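Local coordinates for protein 5-formaminoimidazole-4-carboxamide-1-(beta)-D-ribofuranosyl 5'-monophosphate synthetase (Methanocaldococcus jannaschii, PDB 2R7L) that catalyses the ATP- and formate-dependent formylation of AICAR to FAICAR without folates, a late step of purine biosynthesis, as a homohexamer of ATP-grasp subunits, at residues I10-K13 / Y14-E18; G50-V53 / P54-F58; T172-F175 / Y176-E180; P215-D218 / E219-L223. One frame throughout, in Å; residues are numbered along the deposited sequence.

Interaction 1: I10-K13 / Y14-E18; sequences IFDK and YNKDE
Lys16 folds back over the turn that Phe11 opens, and its amine supplies most of the polar bonds of this contact. Lys16 NZ donates to the carbonyl Phe11 O at 3.0 Å, arriving in the carbonyl plane on a lone pair, and to Tyr14 O within its own segment at 3.0 Å. A third, weak bond reaches Asp12 O, so three backbone carbonyls share one ammonium group. The bends at chi2 (-73°) and chi4 (-51°) curl the lysine chain back to them. Phe11 O also takes the backbone N-H of Tyr14, which comes from well above the carbonyl plane and leaves the lone pair in that plane to the lysine. The Asp12 carboxylate stays beyond salt-bridge distance of NZ, close enough for no more than a weak attraction.

The Tyr14 N to Phe11 O bond closes a type I beta turn, where the chain leaves helix 4-11 for strand 20-24 of the parallel sheet. A second type I turn, Asn15 to Glu18, follows, and Asn15 OD1 accepts from Asp17 N in an Asx turn.

The apolar contacts centre on two rings. Phe11 CD2 meets Tyr14 CD2 at 3.4 Å, the ring planes inclined at 57° in an oblique pairing. Phe11 CA sits over one face of the tyrosine ring, 4.3 Å from its centroid, in a CH-pi contact. Phe11 CE1 touches Lys16 CE at 3.7 Å, while Ile10 CG2 lies 4.2 Å from Tyr14 CE1. The tyrosine hydroxyl is tied to Ser87 O, and the side chain also touches Arg83 of helix 76-84.

Interaction 2: G50-V53 / P54-F58; sequences GRDV and PYKRF. With SO4 (sulfate ion), chain B.
A sulfate ion, probably from the crystallisation liquor, is gripped by two consecutive basic residues, Lys56 and Arg57, beside Val53, which packs against the arginine. Lys56 NZ donates to sulfate O4 at 2.9 Å. Arg57 brings the edge of its guanidinium to the ion: NE bonds to sulfate O1 at 3.1 Å and weakly to O3, and NH2 reaches O2 in an almost straight bond (172°). Val53 CG1 lies over one face of that guanidinium, 3.5 Å from Arg57 NE, the two side chains running alongside each other.

The backbone here is the first turn of an alpha helix, following strand 43-47 of the parallel sheet in the Rossmann-like N-terminal region. Lys56 N bonds to Asp52 O at 3.1 Å and Arg57 N to Val53 O at 2.9 Å. Asp52 holds its carboxylate between backbone N and carbonyl carbon (chi1 58°), from where OD2 forms a loose salt bridge with Lys56 NZ at 3.5 Å and a hydrogen bond with Tyr66 OH.

Arg57 NH2 also forms a salt bridge with Asp276 of a neighbouring subunit, and NH1 bonds to Val220 O there. Cut back to an alanine here, the chain would probably leave that aspartate without its mate, the sulfate with only Lys56 of the two, and Val53 CG1 without its flat cover. Arg51, its side chain about 5 Å from the bound AICAR, bonds to Tyr98 OH.

Interaction 3: T172-F175 / Y176-E180; sequences TEEF and YKKAE
Glu174 and Lys178, one helical turn apart, lie side by side and join in a salt bridge, Glu174 OE2 to Lys178 NZ at 3.3 Å, weak as a hydrogen bond. Each end has other partners. Lys178 NZ donates to Ile168 O and pairs with Asp243 of a neighbouring subunit, so its charge is shared between two acids and a carbonyl. Glu174 OE1 accepts from Ser170 N, just ahead of the helix, while Glu174 N is bonded to Ser171 OG. The glutamate chain runs out with CG opposite the backbone N (chi1 174°) and remains extended, which brings its carboxylate beside the lysine amine.

The main-chain donors follow the alpha-helical pattern. Lys177 N bonds to Glu173 O at 3.1 Å, Lys178 N to Glu174 O at 2.9 Å and Ala179 N to Phe175 O at 2.9 Å. Tyr176 N is less firmly placed, its 3.3 Å bond to Thr172 O being weak and shared with a weak one to Glu173 O.

The aromatic pair is T-shaped: the edge of Phe175 addresses the face of Tyr176, with planes at 76° and centroids 5.3 Å apart. Thr172 CG2 touches the other ring margin at Tyr176 CE2, 3.5 Å away. Thr172 OG1 is satisfied by Pro146 O, and Tyr176 OH by Glu147.

All of this belongs to helix 172-184 of the ATP-grasp region. Phe175 meets Phe167 edge-to-face and Lys178 touches the same residue, setting the helix against edge strand 167-169 of the antiparallel sheet, while Phe175 and Tyr176 pack on the loop at Pro146.

Interaction 4: P215-D218 / E219-L223; sequences PLKD and EVELL
Lys217 reaches across to two glutamates of the strand that follows it, forming a small salt-bridge network. Lys217 NZ lies 2.9 Å from Glu221 OE2 and 3.4 Å from Glu219 OE2, both weak as hydrogen bonds. The lysine chain bends at chi3 (-69°), which turns its amine to the two acids, and the lysine and Glu221 side chains cross at about a right angle. Glu221 is shared: its OE1 forms a salt bridge with Arg342, so the carboxylate is held between two positive groups. With an alanine here for the lysine, Glu219 would probably lose its cation in this network and Glu221 be left to Arg342, the two like charges no longer bridged.

The aliphatic part of the lysine also meets the acids: Lys217 CE lies 3.0 Å from Glu221 OE2, and Lys217 CB 4.2 Å from Glu219 CB.

In the backbone, Asp218 and Glu219 both face Ser214 in a G1 beta bulge, Asp218 having positive phi (48°). Its OD1 bonds to Tyr213 OH and pairs with Lys283.

The turn links strands 205-214 and 219-230, antiparallel neighbours in the five-stranded sheet. Val220 packs on helix 268-285, Leu216 on helix 339-353, and Glu219 touches Arg57 of a neighbouring subunit.

Overall arrangement
The four contacts come in series along the chain. Interactions 1 and 2, with centres about 29 Å apart, flank strands of the parallel N-terminal sheet: the first leads from helix 4-11 into strand 20-24, the second lies between strands 43-47 and 63-66. In the ATP-grasp region, interaction 3 lies on helix 172-184, against the four-stranded antiparallel sheet, and interaction 4 at the turn into strand 219-230 of the five-stranded one, about 45 Å apart between centres. Interactions 1 and 3 are farthest, about 58 Å between centres. None touches another within the chain. Across subunits, however, Arg57 of interaction 2 binds Val220 O of interaction 4, joining N-terminal and ATP-grasp regions of different copies.

Interaction 1: I10-K13 / Y14-E18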
loop_
_atom_site.group_PDB
_atom_site.type_symbol
_atom_site.label_atom_id
_atom_site.label_comp_id
_atom_site.label_asym_id
_atom_site.label_seq_id
_atom_site.Cartn_x
_atom_site.Cartn_y
_atom_site.Cartn_z
ATOM N N ILE A 10 -2.924 -18.314 34.702
ATOM C CA ILE A 10 -1.633 -17.643 34.548
ATOM C C ILE A 10 -1.838 -16.406 33.676
ATOM O O ILE A 10 -1.269 -15.340 33.931
ATOM C CB ILE A 10 -0.576 -18.558 33.887
ATOM C CG1 ILE A 10 -0.173 -19.699 34.826
ATOM C CG2 ILE A 10 0.667 -17.759 33.500
ATOM C CD1 ILE A 10 0.752 -19.281 35.950
ATOM N N PHE A 11 -2.668 -16.568 32.649
ATOM C CA PHE A 11 -2.963 -15.508 31.701
ATOM C C PHE A 11 -3.887 -14.465 32.320
ATOM O O PHE A 11 -3.853 -13.295 31.936
ATOM C CB PHE A 11 -3.608 -16.094 30.442
ATOM C CG PHE A 11 -3.937 -15.065 29.397
ATOM C CD1 PHE A 11 -5.247 -14.657 29.195
ATOM C CD2 PHE A 11 -2.935 -14.499 28.622
ATOM C CE1 PHE A 11 -5.552 -13.701 28.233
ATOM C CE2 PHE A 11 -3.234 -13.547 27.663
ATOM C CZ PHE A 11 -4.544 -13.150 27.467
ATOM N N ASP A 12 -4.714 -14.894 33.273
ATOM C CA ASP A 12 -5.641 -13.993 33.957
ATOM C C ASP A 12 -4.913 -12.955 34.800
ATOM O O ASP A 12 -5.478 -11.922 35.148
ATOM C CB ASP A 12 -6.619 -14.777 34.831
ATOM C CG ASP A 12 -7.860 -15.199 34.077
ATOM O OD1 ASP A 12 -8.171 -14.571 33.040
ATOM O OD2 ASP A 12 -8.531 -16.155 34.525
ATOM N N LYS A 13 -3.656 -13.238 35.125
ATOM C CA LYS A 13 -2.844 -12.328 35.917
ATOM C C LYS A 13 -1.947 -11.496 35.014
ATOM O O LYS A 13 -1.084 -10.755 35.483
ATOM C CB LYS A 13 -2.005 -13.111 36.928
ATOM C CG LYS A 13 -2.824 -14.019 37.827
ATOM C CD LYS A 13 -1.969 -14.654 38.914
ATOM C CE LYS A 13 -2.811 -15.526 39.836
ATOM N NZ LYS A 13 -2.024 -16.028 40.997
ATOM N N TYR A 14 -2.156 -11.634 33.709
ATOM C CA TYR A 14 -1.412 -10.869 32.718
ATOM C C TYR A 14 -1.994 -9.459 32.600
ATOM O O TYR A 14 -3.196 -9.262 32.756
ATOM C CB TYR A 14 -1.489 -11.572 31.354
ATOM C CG TYR A 14 -0.363 -12.550 31.045
ATOM C CD1 TYR A 14 0.434 -13.086 32.054
ATOM C CD2 TYR A 14 -0.117 -12.955 29.736
ATOM C CE1 TYR A 14 1.456 -13.979 31.764
ATOM C CE2 TYR A 14 0.893 -13.850 29.438
ATOM C CZ TYR A 14 1.676 -14.357 30.453
ATOM O OH TYR A 14 2.685 -15.243 30.148
ATOM N N ASN A 15 -1.134 -8.485 32.331
ATOM C CA ASN A 15 -1.578 -7.158 31.919
ATOM C C ASN A 15 -2.154 -7.219 30.506
ATOM O O ASN A 15 -1.411 -7.219 29.524
ATOM C CB ASN A 15 -0.398 -6.186 31.963
ATOM C CG ASN A 15 -0.807 -4.743 31.694
ATOM O OD1 ASN A 15 -1.846 -4.472 31.087
ATOM N ND2 ASN A 15 0.023 -3.809 32.137
ATOM N N LYS A 16 -3.479 -7.280 30.405
ATOM C CA LYS A 16 -4.157 -7.469 29.117
ATOM C C LYS A 16 -3.966 -6.334 28.104
ATOM O O LYS A 16 -4.460 -6.424 26.977
ATOM C CB LYS A 16 -5.656 -7.696 29.324
ATOM C CG LYS A 16 -6.004 -8.754 30.355
ATOM C CD LYS A 16 -5.734 -10.162 29.854
ATOM C CE LYS A 16 -6.214 -11.182 30.870
ATOM N NZ LYS A 16 -5.670 -10.865 32.220
ATOM N N ASP A 17 -3.264 -5.274 28.503
ATOM C CA ASP A 17 -3.038 -4.128 27.621
ATOM C C ASP A 17 -1.645 -4.218 27.015
ATOM O O ASP A 17 -1.278 -3.420 26.148
ATOM C CB ASP A 17 -3.160 -2.799 28.389
ATOM C CG ASP A 17 -4.550 -2.557 28.942
ATOM O OD1 ASP A 17 -5.540 -2.799 28.222
ATOM O OD2 ASP A 17 -4.647 -2.108 30.104
ATOM N N GLU A 18 -0.866 -5.185 27.489
ATOM C CA GLU A 18 0.524 -5.316 27.077
ATOM C C GLU A 18 0.900 -6.744 26.685
ATOM O O GLU A 18 2.022 -7.189 26.943
ATOM C CB GLU A 18 1.441 -4.814 28.186
ATOM C CG GLU A 18 1.082 -3.418 28.662
ATOM C CD GLU A 18 2.041 -2.893 29.699
ATOM O OE1 GLU A 18 2.992 -3.622 30.053
ATOM O OE2 GLU A 18 1.842 -1.749 30.159
#

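Interaction 2: G50-V53 / P54-F58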
loop_
_atom_site.group_PDB
_atom_site.type_symbol
_atom_site.label_atom_id
_atom_site.label_comp_id
_atom_site.label_asym_id
_atom_site.label_seq_id
_atom_site.Cartn_x
_atom_site.Cartn_y
_atom_site.Cartn_z
ATOM N N GLY A 50 26.065 -15.936 19.255
ATOM C CA GLY A 50 26.386 -16.726 18.076
ATOM C C GLY A 50 25.212 -16.986 17.142
ATOM O O GLY A 50 25.415 -17.267 15.960
ATOM N N ARG A 51 23.990 -16.895 17.667
ATOM C CA ARG A 51 22.785 -17.176 16.881
ATOM C C ARG A 51 21.746 -16.040 16.867
ATOM O O ARG A 51 20.578 -16.262 16.528
ATOM C CB ARG A 51 22.130 -18.466 17.380
ATOM C CG ARG A 51 23.006 -19.709 17.213
ATOM C CD ARG A 51 22.245 -20.978 17.552
ATOM N NE ARG A 51 21.174 -21.267 16.596
ATOM C CZ ARG A 51 20.465 -22.393 16.587
ATOM N NH1 ARG A 51 20.718 -23.344 17.481
ATOM N NH2 ARG A 51 19.508 -22.576 15.685
ATOM N N ASP A 52 22.169 -14.829 17.227
ATOM C CA ASP A 52 21.237 -13.710 17.397
ATOM C C ASP A 52 21.233 -12.733 16.228
ATOM O O ASP A 52 20.284 -11.966 16.061
ATOM C CB ASP A 52 21.488 -12.970 18.726
ATOM C CG ASP A 52 22.899 -12.424 18.844
ATOM O OD1 ASP A 52 23.794 -12.893 18.114
ATOM O OD2 ASP A 52 23.118 -11.524 19.680
ATOM N N VAL A 53 22.288 -12.771 15.421
ATOM C CA VAL A 53 22.454 -11.837 14.308
ATOM C C VAL A 53 21.259 -11.708 13.351
ATOM O O VAL A 53 20.889 -10.595 12.984
ATOM C CB VAL A 53 23.733 -12.137 13.500
ATOM C CG1 VAL A 53 23.772 -11.299 12.233
ATOM C CG2 VAL A 53 24.957 -11.860 14.347
ATOM N N PRO A 54 20.655 -12.835 12.935
ATOM C CA PRO A 54 19.556 -12.721 11.974
ATOM C C PRO A 54 18.378 -11.931 12.544
ATOM O O PRO A 54 17.723 -11.179 11.824
ATOM C CB PRO A 54 19.139 -14.182 11.743
ATOM C CG PRO A 54 20.324 -14.999 12.164
ATOM C CD PRO A 54 20.923 -14.237 13.299
ATOM N N TYR A 55 18.128 -12.110 13.835
ATOM C CA TYR A 55 17.012 -11.475 14.530
ATOM C C TYR A 55 17.295 -10.016 14.847
ATOM O O TYR A 55 16.373 -9.215 14.994
ATOM C CB TYR A 55 16.672 -12.292 15.779
ATOM C CG TYR A 55 16.485 -13.715 15.350
ATOM C CD1 TYR A 55 15.297 -14.113 14.761
ATOM C CD2 TYR A 55 17.529 -14.638 15.427
ATOM C CE1 TYR A 55 15.125 -15.393 14.305
ATOM C CE2 TYR A 55 17.360 -15.935 14.967
ATOM C CZ TYR A 55 16.151 -16.302 14.406
ATOM O OH TYR A 55 15.943 -17.577 13.931
ATOM N N LYS A 56 18.577 -9.674 14.909
ATOM C CA LYS A 56 18.984 -8.304 15.146
ATOM C C LYS A 56 18.976 -7.514 13.851
ATOM O O LYS A 56 18.469 -6.394 13.800
ATOM C CB LYS A 56 20.361 -8.256 15.804
ATOM C CG LYS A 56 20.355 -8.801 17.226
ATOM C CD LYS A 56 21.629 -8.460 17.966
ATOM C CE LYS A 56 22.844 -8.951 17.216
ATOM N NZ LYS A 56 24.100 -8.637 17.954
ATOM N N ARG A 57 19.520 -8.101 12.795
ATOM C CA ARG A 57 19.637 -7.389 11.529
ATOM C C ARG A 57 18.318 -7.317 10.766
ATOM O O ARG A 57 18.105 -6.412 9.960
ATOM C CB ARG A 57 20.749 -7.988 10.668
ATOM C CG ARG A 57 22.070 -8.048 11.406
ATOM C CD ARG A 57 23.258 -7.858 10.493
ATOM N NE ARG A 57 24.490 -8.054 11.244
ATOM C CZ ARG A 57 25.613 -8.547 10.734
ATOM N NH1 ARG A 57 25.669 -8.894 9.455
ATOM N NH2 ARG A 57 26.682 -8.695 11.509
ATOM N N PHE A 58 17.431 -8.267 11.013
ATOM C CA PHE A 58 16.116 -8.209 10.387
ATOM C C PHE A 58 15.155 -7.345 11.218
ATOM O O PHE A 58 14.052 -7.046 10.772
ATOM C CB PHE A 58 15.555 -9.611 10.124
ATOM C CG PHE A 58 16.079 -10.258 8.855
ATOM C CD1 PHE A 58 15.942 -9.624 7.625
ATOM C CD2 PHE A 58 16.683 -11.509 8.888
ATOM C CE1 PHE A 58 16.409 -10.214 6.458
ATOM C CE2 PHE A 58 17.151 -12.111 7.715
ATOM C CZ PHE A 58 17.010 -11.463 6.501
HETATM S S SO4 B . 25.309 -7.309 14.665
HETATM O O1 SO4 B . 24.125 -8.102 14.349
HETATM O O2 SO4 B . 26.492 -8.170 14.650
HETATM O O3 SO4 B . 25.456 -6.246 13.672
HETATM O O4 SO4 B . 25.157 -6.722 15.995
#

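Interaction 3: T172-F175 / Y176-E180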
loop_
_atom_site.group_PDB
_atom_site.type_symbol
_atom_site.label_atom_id
_atom_site.label_comp_id
_atom_site.label_asym_id
_atom_site.label_seq_id
_atom_site.Cartn_x
_atom_site.Cartn_y
_atom_site.Cartn_z
ATOM N N THR A 172 13.733 -57.737 -0.325
ATOM C CA THR A 172 14.237 -58.119 0.989
ATOM C C THR A 172 15.760 -58.175 0.968
ATOM O O THR A 172 16.428 -57.640 1.858
ATOM C CB THR A 172 13.673 -59.481 1.424
ATOM O OG1 THR A 172 12.244 -59.457 1.327
ATOM C CG2 THR A 172 14.074 -59.791 2.858
ATOM N N GLU A 173 16.302 -58.816 -0.064
ATOM C CA GLU A 173 17.745 -58.925 -0.243
ATOM C C GLU A 173 18.419 -57.559 -0.211
ATOM O O GLU A 173 19.410 -57.356 0.503
ATOM C CB GLU A 173 18.062 -59.633 -1.564
ATOM C CG GLU A 173 19.539 -59.635 -1.925
ATOM C CD GLU A 173 19.832 -60.384 -3.216
ATOM O OE1 GLU A 173 18.905 -60.548 -4.041
ATOM O OE2 GLU A 173 20.996 -60.809 -3.402
ATOM N N GLU A 174 17.885 -56.623 -0.992
ATOM C CA GLU A 174 18.451 -55.280 -1.047
ATOM C C GLU A 174 18.394 -54.583 0.310
ATOM O O GLU A 174 19.336 -53.895 0.705
ATOM C CB GLU A 174 17.749 -54.436 -2.104
ATOM C CG GLU A 174 18.204 -52.998 -2.099
ATOM C CD GLU A 174 17.947 -52.302 -3.414
ATOM O OE1 GLU A 174 16.847 -52.479 -3.986
ATOM O OE2 GLU A 174 18.854 -51.573 -3.868
ATOM N N PHE A 175 17.293 -54.777 1.030
ATOM C CA PHE A 175 17.173 -54.207 2.364
ATOM C C PHE A 175 18.392 -54.533 3.232
ATOM O O PHE A 175 18.960 -53.643 3.868
ATOM C CB PHE A 175 15.887 -54.679 3.051
ATOM C CG PHE A 175 15.730 -54.160 4.453
ATOM C CD1 PHE A 175 14.841 -53.134 4.733
ATOM C CD2 PHE A 175 16.487 -54.686 5.490
ATOM C CE1 PHE A 175 14.705 -52.651 6.021
ATOM C CE2 PHE A 175 16.359 -54.202 6.779
ATOM C CZ PHE A 175 15.464 -53.183 7.045
ATOM N N TYR A 176 18.793 -55.804 3.260
ATOM C CA TYR A 176 19.911 -56.221 4.115
ATOM C C TYR A 176 21.263 -55.794 3.560
ATOM O O TYR A 176 22.175 -55.449 4.315
ATOM C CB TYR A 176 19.888 -57.732 4.375
ATOM C CG TYR A 176 18.676 -58.198 5.146
ATOM C CD1 TYR A 176 18.489 -57.834 6.469
ATOM C CD2 TYR A 176 17.720 -59.001 4.547
ATOM C CE1 TYR A 176 17.381 -58.254 7.177
ATOM C CE2 TYR A 176 16.607 -59.426 5.249
ATOM C CZ TYR A 176 16.444 -59.048 6.565
ATOM O OH TYR A 176 15.337 -59.478 7.273
ATOM N N LYS A 177 21.391 -55.812 2.240
ATOM C CA LYS A 177 22.610 -55.339 1.601
ATOM C C LYS A 177 22.876 -53.898 2.040
ATOM O O LYS A 177 23.990 -53.554 2.438
ATOM C CB LYS A 177 22.481 -55.435 0.076
ATOM C CG LYS A 177 23.804 -55.425 -0.688
ATOM C CD LYS A 177 24.346 -54.013 -0.874
ATOM C CE LYS A 177 25.650 -54.013 -1.664
ATOM N NZ LYS A 177 26.264 -52.654 -1.714
ATOM N N LYS A 178 21.836 -53.069 1.992
ATOM C CA LYS A 178 21.961 -51.655 2.345
ATOM C C LYS A 178 22.077 -51.400 3.843
ATOM O O LYS A 178 22.886 -50.579 4.277
ATOM C CB LYS A 178 20.815 -50.840 1.747
ATOM C CG LYS A 178 21.127 -50.349 0.351
ATOM C CD LYS A 178 19.895 -49.870 -0.371
ATOM C CE LYS A 178 20.271 -49.372 -1.750
ATOM N NZ LYS A 178 19.138 -48.671 -2.397
ATOM N N ALA A 179 21.262 -52.095 4.629
ATOM C CA ALA A 179 21.367 -51.998 6.079
ATOM C C ALA A 179 22.802 -52.281 6.513
ATOM O O ALA A 179 23.394 -51.502 7.256
ATOM C CB ALA A 179 20.405 -52.956 6.748
ATOM N N GLU A 180 23.353 -53.393 6.026
ATOM C CA GLU A 180 24.747 -53.771 6.283
ATOM C C GLU A 180 25.745 -52.717 5.824
ATOM O O GLU A 180 26.674 -52.372 6.553
ATOM C CB GLU A 180 25.081 -55.099 5.599
ATOM C CG GLU A 180 25.034 -56.299 6.519
ATOM C CD GLU A 180 26.109 -56.255 7.590
ATOM O OE1 GLU A 180 27.274 -55.949 7.254
ATOM O OE2 GLU A 180 25.791 -56.534 8.768
#

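Interaction 4: P215-D218 / E219-L223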
loop_
_atom_site.group_PDB
_atom_site.type_symbol
_atom_site.label_atom_id
_atom_site.label_comp_id
_atom_site.label_asym_id
_atom_site.label_seq_id
_atom_site.Cartn_x
_atom_site.Cartn_y
_atom_site.Cartn_z
ATOM N N PRO A 215 -10.265 -21.352 15.267
ATOM C CA PRO A 215 -11.279 -21.733 16.248
ATOM C C PRO A 215 -12.339 -20.643 16.384
ATOM O O PRO A 215 -13.498 -20.940 16.683
ATOM C CB PRO A 215 -10.491 -21.861 17.562
ATOM C CG PRO A 215 -9.057 -21.765 17.206
ATOM C CD PRO A 215 -8.950 -21.108 15.878
ATOM N N LEU A 216 -11.941 -19.389 16.157
ATOM C CA LEU A 216 -12.879 -18.267 16.205
ATOM C C LEU A 216 -13.878 -18.346 15.060
ATOM O O LEU A 216 -15.064 -18.086 15.245
ATOM C CB LEU A 216 -12.149 -16.926 16.163
ATOM C CG LEU A 216 -10.934 -16.712 17.066
ATOM C CD1 LEU A 216 -10.480 -15.267 16.981
ATOM C CD2 LEU A 216 -11.212 -17.102 18.503
ATOM N N LYS A 217 -13.400 -18.704 13.872
ATOM C CA LYS A 217 -14.278 -18.782 12.701
ATOM C C LYS A 217 -14.786 -20.194 12.424
ATOM O O LYS A 217 -15.651 -20.385 11.569
ATOM C CB LYS A 217 -13.566 -18.252 11.455
ATOM C CG LYS A 217 -13.225 -16.773 11.510
ATOM C CD LYS A 217 -12.839 -16.253 10.138
ATOM C CE LYS A 217 -11.505 -16.816 9.680
ATOM N NZ LYS A 217 -11.052 -16.191 8.400
ATOM N N ASP A 218 -14.246 -21.174 13.147
ATOM C CA ASP A 218 -14.484 -22.589 12.859
ATOM C C ASP A 218 -14.277 -22.878 11.378
ATOM O O ASP A 218 -15.197 -23.301 10.676
ATOM C CB ASP A 218 -15.890 -23.021 13.288
ATOM C CG ASP A 218 -16.077 -24.527 13.215
ATOM O OD1 ASP A 218 -15.096 -25.256 13.494
ATOM O OD2 ASP A 218 -17.198 -24.976 12.873
ATOM N N GLU A 219 -13.060 -22.643 10.904
ATOM C CA GLU A 219 -12.776 -22.752 9.482
ATOM C C GLU A 219 -11.338 -23.192 9.257
ATOM O O GLU A 219 -10.424 -22.757 9.966
ATOM C CB GLU A 219 -13.020 -21.405 8.799
ATOM C CG GLU A 219 -13.067 -21.455 7.278
ATOM C CD GLU A 219 -12.708 -20.117 6.646
ATOM O OE1 GLU A 219 -12.874 -19.965 5.417
ATOM O OE2 GLU A 219 -12.252 -19.214 7.379
ATOM N N VAL A 220 -11.152 -24.075 8.276
ATOM C CA VAL A 220 -9.819 -24.488 7.837
ATOM C C VAL A 220 -9.437 -23.637 6.633
ATOM O O VAL A 220 -10.153 -23.606 5.635
ATOM C CB VAL A 220 -9.781 -25.985 7.444
ATOM C CG1 VAL A 220 -8.474 -26.321 6.735
ATOM C CG2 VAL A 220 -9.975 -26.870 8.671
ATOM N N GLU A 221 -8.318 -22.934 6.731
ATOM C CA GLU A 221 -7.885 -22.064 5.635
ATOM C C GLU A 221 -6.626 -22.619 5.000
ATOM O O GLU A 221 -5.794 -23.199 5.692
ATOM C CB GLU A 221 -7.599 -20.646 6.154
ATOM C CG GLU A 221 -8.734 -20.049 6.971
ATOM C CD GLU A 221 -8.312 -18.839 7.781
ATOM O OE1 GLU A 221 -7.154 -18.373 7.650
ATOM O OE2 GLU A 221 -9.148 -18.354 8.563
ATOM N N LEU A 222 -6.480 -22.419 3.694
ATOM C CA LEU A 222 -5.236 -22.733 3.007
ATOM C C LEU A 222 -4.341 -21.503 2.875
ATOM O O LEU A 222 -4.721 -20.492 2.252
ATOM C CB LEU A 222 -5.515 -23.339 1.630
ATOM C CG LEU A 222 -4.308 -23.506 0.704
ATOM C CD1 LEU A 222 -3.350 -24.564 1.227
ATOM C CD2 LEU A 222 -4.792 -23.850 -0.698
ATOM N N LEU A 223 -3.144 -21.600 3.450
ATOM C CA LEU A 223 -2.222 -20.468 3.521
ATOM C C LEU A 223 -1.108 -20.519 2.481
ATOM O O LEU A 223 -0.661 -19.483 1.996
ATOM C CB LEU A 223 -1.624 -20.341 4.933
ATOM C CG LEU A 223 -2.330 -19.380 5.905
ATOM C CD1 LEU A 223 -2.203 -17.960 5.408
ATOM C CD2 LEU A 223 -3.803 -19.730 6.110
#